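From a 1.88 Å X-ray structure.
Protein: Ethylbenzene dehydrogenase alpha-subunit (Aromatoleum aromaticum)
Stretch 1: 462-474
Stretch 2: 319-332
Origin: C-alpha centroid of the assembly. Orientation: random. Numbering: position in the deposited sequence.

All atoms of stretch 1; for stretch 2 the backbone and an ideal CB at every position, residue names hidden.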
# COMPACT_ATOMS: atom_id res chain seq x y z
N PHE A 462 -9.15 -14.63 22.94
CA PHE A 462 -8.69 -15.99 23.24
C PHE A 462 -9.60 -16.79 24.15
O PHE A 462 -9.67 -18.01 24.02
CB PHE A 462 -7.24 -15.96 23.74
CG PHE A 462 -6.30 -15.49 22.70
CD1 PHE A 462 -6.33 -16.07 21.46
CD2 PHE A 462 -5.39 -14.47 22.93
CE1 PHE A 462 -5.47 -15.65 20.42
CE2 PHE A 462 -4.53 -14.06 21.89
CZ PHE A 462 -4.60 -14.63 20.65
N LEU A 463 -10.33 -16.12 25.03
CA LEU A 463 -11.30 -16.80 25.89
C LEU A 463 -12.42 -17.38 25.05
O LEU A 463 -12.80 -18.51 25.25
CB LEU A 463 -11.84 -15.84 26.97
CG LEU A 463 -12.95 -16.42 27.84
CD1 LEU A 463 -12.45 -17.70 28.58
CD2 LEU A 463 -13.48 -15.35 28.83
N ALA A 464 -12.88 -16.63 24.06
CA ALA A 464 -13.90 -17.14 23.13
C ALA A 464 -13.38 -18.31 22.29
O ALA A 464 -14.12 -19.27 22.00
CB ALA A 464 -14.41 -15.97 22.22
N MET A 465 -12.13 -18.20 21.85
CA MET A 465 -11.48 -19.29 21.12
C MET A 465 -11.34 -20.51 22.02
O MET A 465 -11.54 -21.62 21.57
CB MET A 465 -10.14 -18.87 20.55
CG MET A 465 -10.25 -17.70 19.61
SD MET A 465 -11.42 -18.07 18.22
CE MET A 465 -12.07 -16.43 17.90
N ALA A 466 -10.96 -20.33 23.27
CA ALA A 466 -10.90 -21.45 24.21
C ALA A 466 -12.24 -22.17 24.40
O ALA A 466 -12.34 -23.43 24.42
CB ALA A 466 -10.42 -20.94 25.59
N LEU A 467 -13.27 -21.36 24.64
CA LEU A 467 -14.58 -21.86 24.95
C LEU A 467 -15.13 -22.62 23.75
O LEU A 467 -15.89 -23.52 23.93
CB LEU A 467 -15.53 -20.73 25.33
CG LEU A 467 -15.28 -20.13 26.71
CD1 LEU A 467 -16.03 -18.77 26.81
CD2 LEU A 467 -15.65 -21.12 27.85
N SER A 468 -14.68 -22.26 22.55
CA SER A 468 -15.15 -22.92 21.33
C SER A 468 -14.17 -23.99 20.81
O SER A 468 -14.41 -24.61 19.79
CB SER A 468 -15.40 -21.88 20.26
OG SER A 468 -14.27 -21.05 20.00
N GLY A 469 -13.09 -24.23 21.55
CA GLY A 469 -12.08 -25.20 21.14
C GLY A 469 -11.37 -24.82 19.85
O GLY A 469 -10.94 -25.70 19.10
N ASN A 470 -11.19 -23.53 19.62
CA ASN A 470 -10.66 -23.06 18.33
C ASN A 470 -9.17 -22.71 18.38
O ASN A 470 -8.74 -21.61 18.02
CB ASN A 470 -11.52 -21.88 17.79
CG ASN A 470 -12.65 -22.36 16.93
OD1 ASN A 470 -13.84 -22.01 17.16
ND2 ASN A 470 -12.31 -23.14 15.93
N TRP A 471 -8.38 -23.69 18.80
CA TRP A 471 -6.93 -23.63 18.55
C TRP A 471 -6.32 -25.00 18.45
O TRP A 471 -6.94 -25.99 18.84
CB TRP A 471 -6.19 -22.68 19.52
CG TRP A 471 -6.02 -23.17 20.92
CD1 TRP A 471 -5.35 -24.30 21.32
CD2 TRP A 471 -6.44 -22.50 22.11
NE1 TRP A 471 -5.36 -24.36 22.69
CE2 TRP A 471 -6.02 -23.27 23.20
CE3 TRP A 471 -7.15 -21.31 22.36
CZ2 TRP A 471 -6.30 -22.91 24.52
CZ3 TRP A 471 -7.40 -20.93 23.66
CH2 TRP A 471 -6.99 -21.74 24.74
N GLY A 472 -5.13 -25.03 17.85
CA GLY A 472 -4.39 -26.25 17.66
C GLY A 472 -4.90 -27.16 16.57
O GLY A 472 -4.48 -28.31 16.48
N LYS A 473 -5.74 -26.59 15.70
CA LYS A 473 -6.43 -27.35 14.67
C LYS A 473 -6.31 -26.65 13.32
O LYS A 473 -6.12 -25.41 13.22
CB LYS A 473 -7.90 -27.49 15.04
CG LYS A 473 -8.17 -28.17 16.37
CD LYS A 473 -9.63 -27.92 16.81
CE LYS A 473 -9.89 -28.64 18.13
NZ LYS A 473 -11.26 -28.41 18.64
N PRO A 474 -6.34 -27.44 12.26
CA PRO A 474 -6.35 -26.82 10.94
C PRO A 474 -7.45 -25.80 10.86
O PRO A 474 -8.54 -26.02 11.40
CB PRO A 474 -6.62 -28.00 10.02
CG PRO A 474 -6.07 -29.14 10.68
CD PRO A 474 -6.32 -28.91 12.17
N UNK A 319 -22.89 -23.95 24.92
CA UNK A 319 -22.37 -24.27 23.59
C UNK A 319 -20.87 -24.52 23.63
O UNK A 319 -20.26 -24.82 22.62
CB UNK A 319 -22.68 -23.14 22.61
N UNK A 320 -20.25 -24.30 24.79
CA UNK A 320 -18.81 -24.39 24.87
C UNK A 320 -18.29 -25.86 24.83
O UNK A 320 -18.99 -26.81 25.20
CB UNK A 320 -18.34 -23.70 26.15
N UNK A 321 -17.05 -26.00 24.40
CA UNK A 321 -16.38 -27.27 24.29
C UNK A 321 -15.80 -27.55 25.68
O UNK A 321 -14.71 -27.10 26.04
CB UNK A 321 -15.31 -27.26 23.20
N UNK A 322 -16.57 -28.28 26.48
CA UNK A 322 -16.20 -28.54 27.86
C UNK A 322 -14.88 -29.26 27.97
O UNK A 322 -14.03 -28.91 28.80
CB UNK A 322 -17.29 -29.36 28.56
N UNK A 323 -14.69 -30.28 27.13
CA UNK A 323 -13.47 -31.10 27.21
C UNK A 323 -12.20 -30.28 26.93
O UNK A 323 -11.21 -30.37 27.65
CB UNK A 323 -13.56 -32.26 26.22
N UNK A 324 -12.26 -29.47 25.90
CA UNK A 324 -11.15 -28.62 25.47
C UNK A 324 -10.83 -27.62 26.56
O UNK A 324 -9.66 -27.41 26.89
CB UNK A 324 -11.48 -27.90 24.16
N UNK A 325 -11.87 -26.99 27.11
CA UNK A 325 -11.68 -26.02 28.19
C UNK A 325 -11.02 -26.66 29.41
O UNK A 325 -10.06 -26.15 29.98
CB UNK A 325 -13.02 -25.40 28.59
N UNK A 326 -11.49 -27.83 29.76
CA UNK A 326 -10.99 -28.55 30.91
C UNK A 326 -9.57 -29.00 30.72
O UNK A 326 -8.81 -29.10 31.67
CB UNK A 326 -11.88 -29.76 31.21
N UNK A 327 -9.18 -29.25 29.49
CA UNK A 327 -7.83 -29.77 29.24
C UNK A 327 -6.82 -28.64 29.04
O UNK A 327 -5.71 -28.69 29.60
CB UNK A 327 -7.83 -30.68 28.01
N UNK A 328 -7.20 -27.63 28.27
CA UNK A 328 -6.27 -26.69 27.70
C UNK A 328 -6.03 -25.48 28.55
O UNK A 328 -5.05 -24.79 28.34
CB UNK A 328 -6.76 -26.25 26.32
N UNK A 329 -6.93 -25.20 29.50
CA UNK A 329 -6.97 -23.90 30.14
C UNK A 329 -7.04 -23.98 31.65
O UNK A 329 -7.15 -25.06 32.22
CB UNK A 329 -8.17 -23.10 29.62
N UNK A 330 -6.96 -22.80 32.27
CA UNK A 330 -7.03 -22.68 33.70
C UNK A 330 -8.48 -22.61 34.17
O UNK A 330 -8.71 -22.52 35.36
CB UNK A 330 -6.25 -21.45 34.16
N UNK A 331 -9.44 -22.68 33.25
CA UNK A 331 -10.84 -22.54 33.65
C UNK A 331 -11.28 -23.54 34.73
O UNK A 331 -12.08 -23.20 35.59
CB UNK A 331 -11.73 -22.70 32.42
N UNK A 332 -10.80 -24.80 34.70
CA UNK A 332 -11.13 -25.68 35.83
C UNK A 332 -10.21 -25.60 37.06
O UNK A 332 -10.43 -26.34 38.00
CB UNK A 332 -11.13 -27.13 35.33

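Position 319 has nothing of stretch 1 near its CB, so stretch 1 sets no preference. It is Leu-319, whose end leads away.

At 320 the CB points sideways and lies 3.3 Å, as an ideal atom, from Leu-467 O. The CD2 of Leu-467 is close by, so an apolar side chain would suit. The residue is Phe-320. Its CB packs 4.0 Å from Leu-467 CD2, and its ring leads away.

Position 321 donates its backbone N to Leu-467 O at 2.8 Å, using a carbonyl from the last residue of the helix. The CB points toward stretch 1, Lys-473 offers a charge, and a helix starts at 322. Asp, Asn, Ser or Thr could cap; an acid would also answer the lysine. It is Asp-321. Its OD1 accepts from the backbone N of 324 at 3.2 Å, the N-cap bond. Its OD2 lies 4.2 Å from Lys-473 NZ, beyond a salt bridge, but water 1 joins the two. Water 2 links OD2 to Ser-468 O.

Positions 322 and 323 lie on the helix, with no atom of stretch 1 near either CB. Stretch 1 sets no preference. They are Arg-322 and Gln-323.

At 324 the CB points toward stretch 1, 4.1 Å as an ideal atom from Gly-469 CA. The glycine leaves a flat surface, and the indole of Trp-471 lies beyond. A large flat or apolar group would suit. It is Phe-324. Gly-469 CA sits over its face, 3.4 Å from the ring centroid. Its edge meets the face of Trp-471, with ring planes at 66°.

At 325 the CB points sideways, near Ala-466 O and Leu-467. Small or branched apolar residues would suit. Val-325 places CG2 3.9 Å from Leu-467 CD2.

Positions 326 and 327 are out of reach; many residues would serve. They are Cys-326 and Glu-327.

At 328 the CB points toward Trp-471, whose NE1 needs an acceptor. Gln, Glu or another residue with a reachable oxygen would suit. Gln-328 accepts with OE1 from Trp-471 NE1 at 3.0 Å, near the plane of the indole.

Position 329 leaves helical angles and points toward Ala-466 and Trp-471. A compact side chain would fit. Thr-329 sets CG2 3.9 Å from Ala-466 CB.

At 331 the CB points toward stretch 1 across a gap, where Leu-463 and Leu-467 offer methyls. A long apolar residue would reach. Leu-331 CD1 lies 3.8 Å from Leu-467 CD2.

Positions 330 and 332 are out of reach, so stretch 1 leaves both open. They are Asp-330 and Pro-332.

Stretch 2 319-332: LFDRQFVCEQTDLP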
# COMPACT_ATOMS: atom_id res chain seq x y z
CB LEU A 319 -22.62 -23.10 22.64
CG LEU A 319 -24.07 -22.64 22.54
CD1 LEU A 319 -24.10 -21.45 21.62
CD2 LEU A 319 -24.97 -23.78 22.04
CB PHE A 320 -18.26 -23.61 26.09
CG PHE A 320 -18.70 -24.15 27.41
CD1 PHE A 320 -19.89 -23.75 27.96
CD2 PHE A 320 -17.90 -25.04 28.12
CE1 PHE A 320 -20.31 -24.24 29.14
CE2 PHE A 320 -18.30 -25.52 29.34
CZ PHE A 320 -19.50 -25.13 29.86
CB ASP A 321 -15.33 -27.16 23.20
CG ASP A 321 -14.63 -28.48 22.87
OD1 ASP A 321 -14.60 -29.42 23.68
OD2 ASP A 321 -14.03 -28.52 21.77
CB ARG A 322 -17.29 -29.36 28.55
CG ARG A 322 -17.04 -29.62 30.02
CD ARG A 322 -18.22 -30.35 30.70
NE ARG A 322 -19.37 -29.46 30.79
CZ ARG A 322 -19.68 -28.71 31.84
NH1 ARG A 322 -18.95 -28.74 32.95
NH2 ARG A 322 -20.74 -27.93 31.78
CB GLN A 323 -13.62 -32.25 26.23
CG GLN A 323 -12.62 -33.38 26.40
CD GLN A 323 -13.18 -34.70 25.88
OE1 GLN A 323 -14.39 -34.82 25.58
NE2 GLN A 323 -12.31 -35.70 25.77
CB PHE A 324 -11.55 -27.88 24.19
CG PHE A 324 -10.45 -27.04 23.57
CD1 PHE A 324 -10.17 -25.76 24.02
CD2 PHE A 324 -9.72 -27.54 22.49
CE1 PHE A 324 -9.16 -24.99 23.45
CE2 PHE A 324 -8.72 -26.76 21.89
CZ PHE A 324 -8.45 -25.49 22.36
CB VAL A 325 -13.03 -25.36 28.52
CG1 VAL A 325 -13.18 -24.96 29.97
CG2 VAL A 325 -13.26 -24.19 27.57
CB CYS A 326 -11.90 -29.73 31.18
SG CYS A 326 -13.40 -29.22 32.02
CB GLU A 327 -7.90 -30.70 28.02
CG GLU A 327 -6.62 -31.12 27.36
CD GLU A 327 -6.92 -31.84 26.05
OE1 GLU A 327 -7.36 -33.02 26.14
OE2 GLU A 327 -6.76 -31.22 24.97
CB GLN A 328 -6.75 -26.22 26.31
CG GLN A 328 -6.80 -27.27 25.22
CD GLN A 328 -5.41 -27.63 24.71
OE1 GLN A 328 -4.64 -26.75 24.34
NE2 GLN A 328 -5.08 -28.92 24.73
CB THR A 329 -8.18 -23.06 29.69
OG1 THR A 329 -9.33 -23.53 30.40
CG2 THR A 329 -8.40 -23.13 28.17
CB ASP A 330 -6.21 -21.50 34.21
CG ASP A 330 -6.75 -20.14 33.79
OD1 ASP A 330 -7.50 -20.07 32.79
OD2 ASP A 330 -6.39 -19.14 34.49
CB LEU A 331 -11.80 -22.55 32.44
CG LEU A 331 -11.68 -21.45 31.37
CD1 LEU A 331 -13.01 -21.38 30.60
CD2 LEU A 331 -11.30 -20.12 31.91
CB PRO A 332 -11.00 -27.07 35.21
CG PRO A 332 -9.93 -26.91 34.24
CD PRO A 332 -10.11 -25.55 33.62
O HOH W 1 -11.94 -29.85 20.85
O HOH W 2 -14.36 -27.53 19.08
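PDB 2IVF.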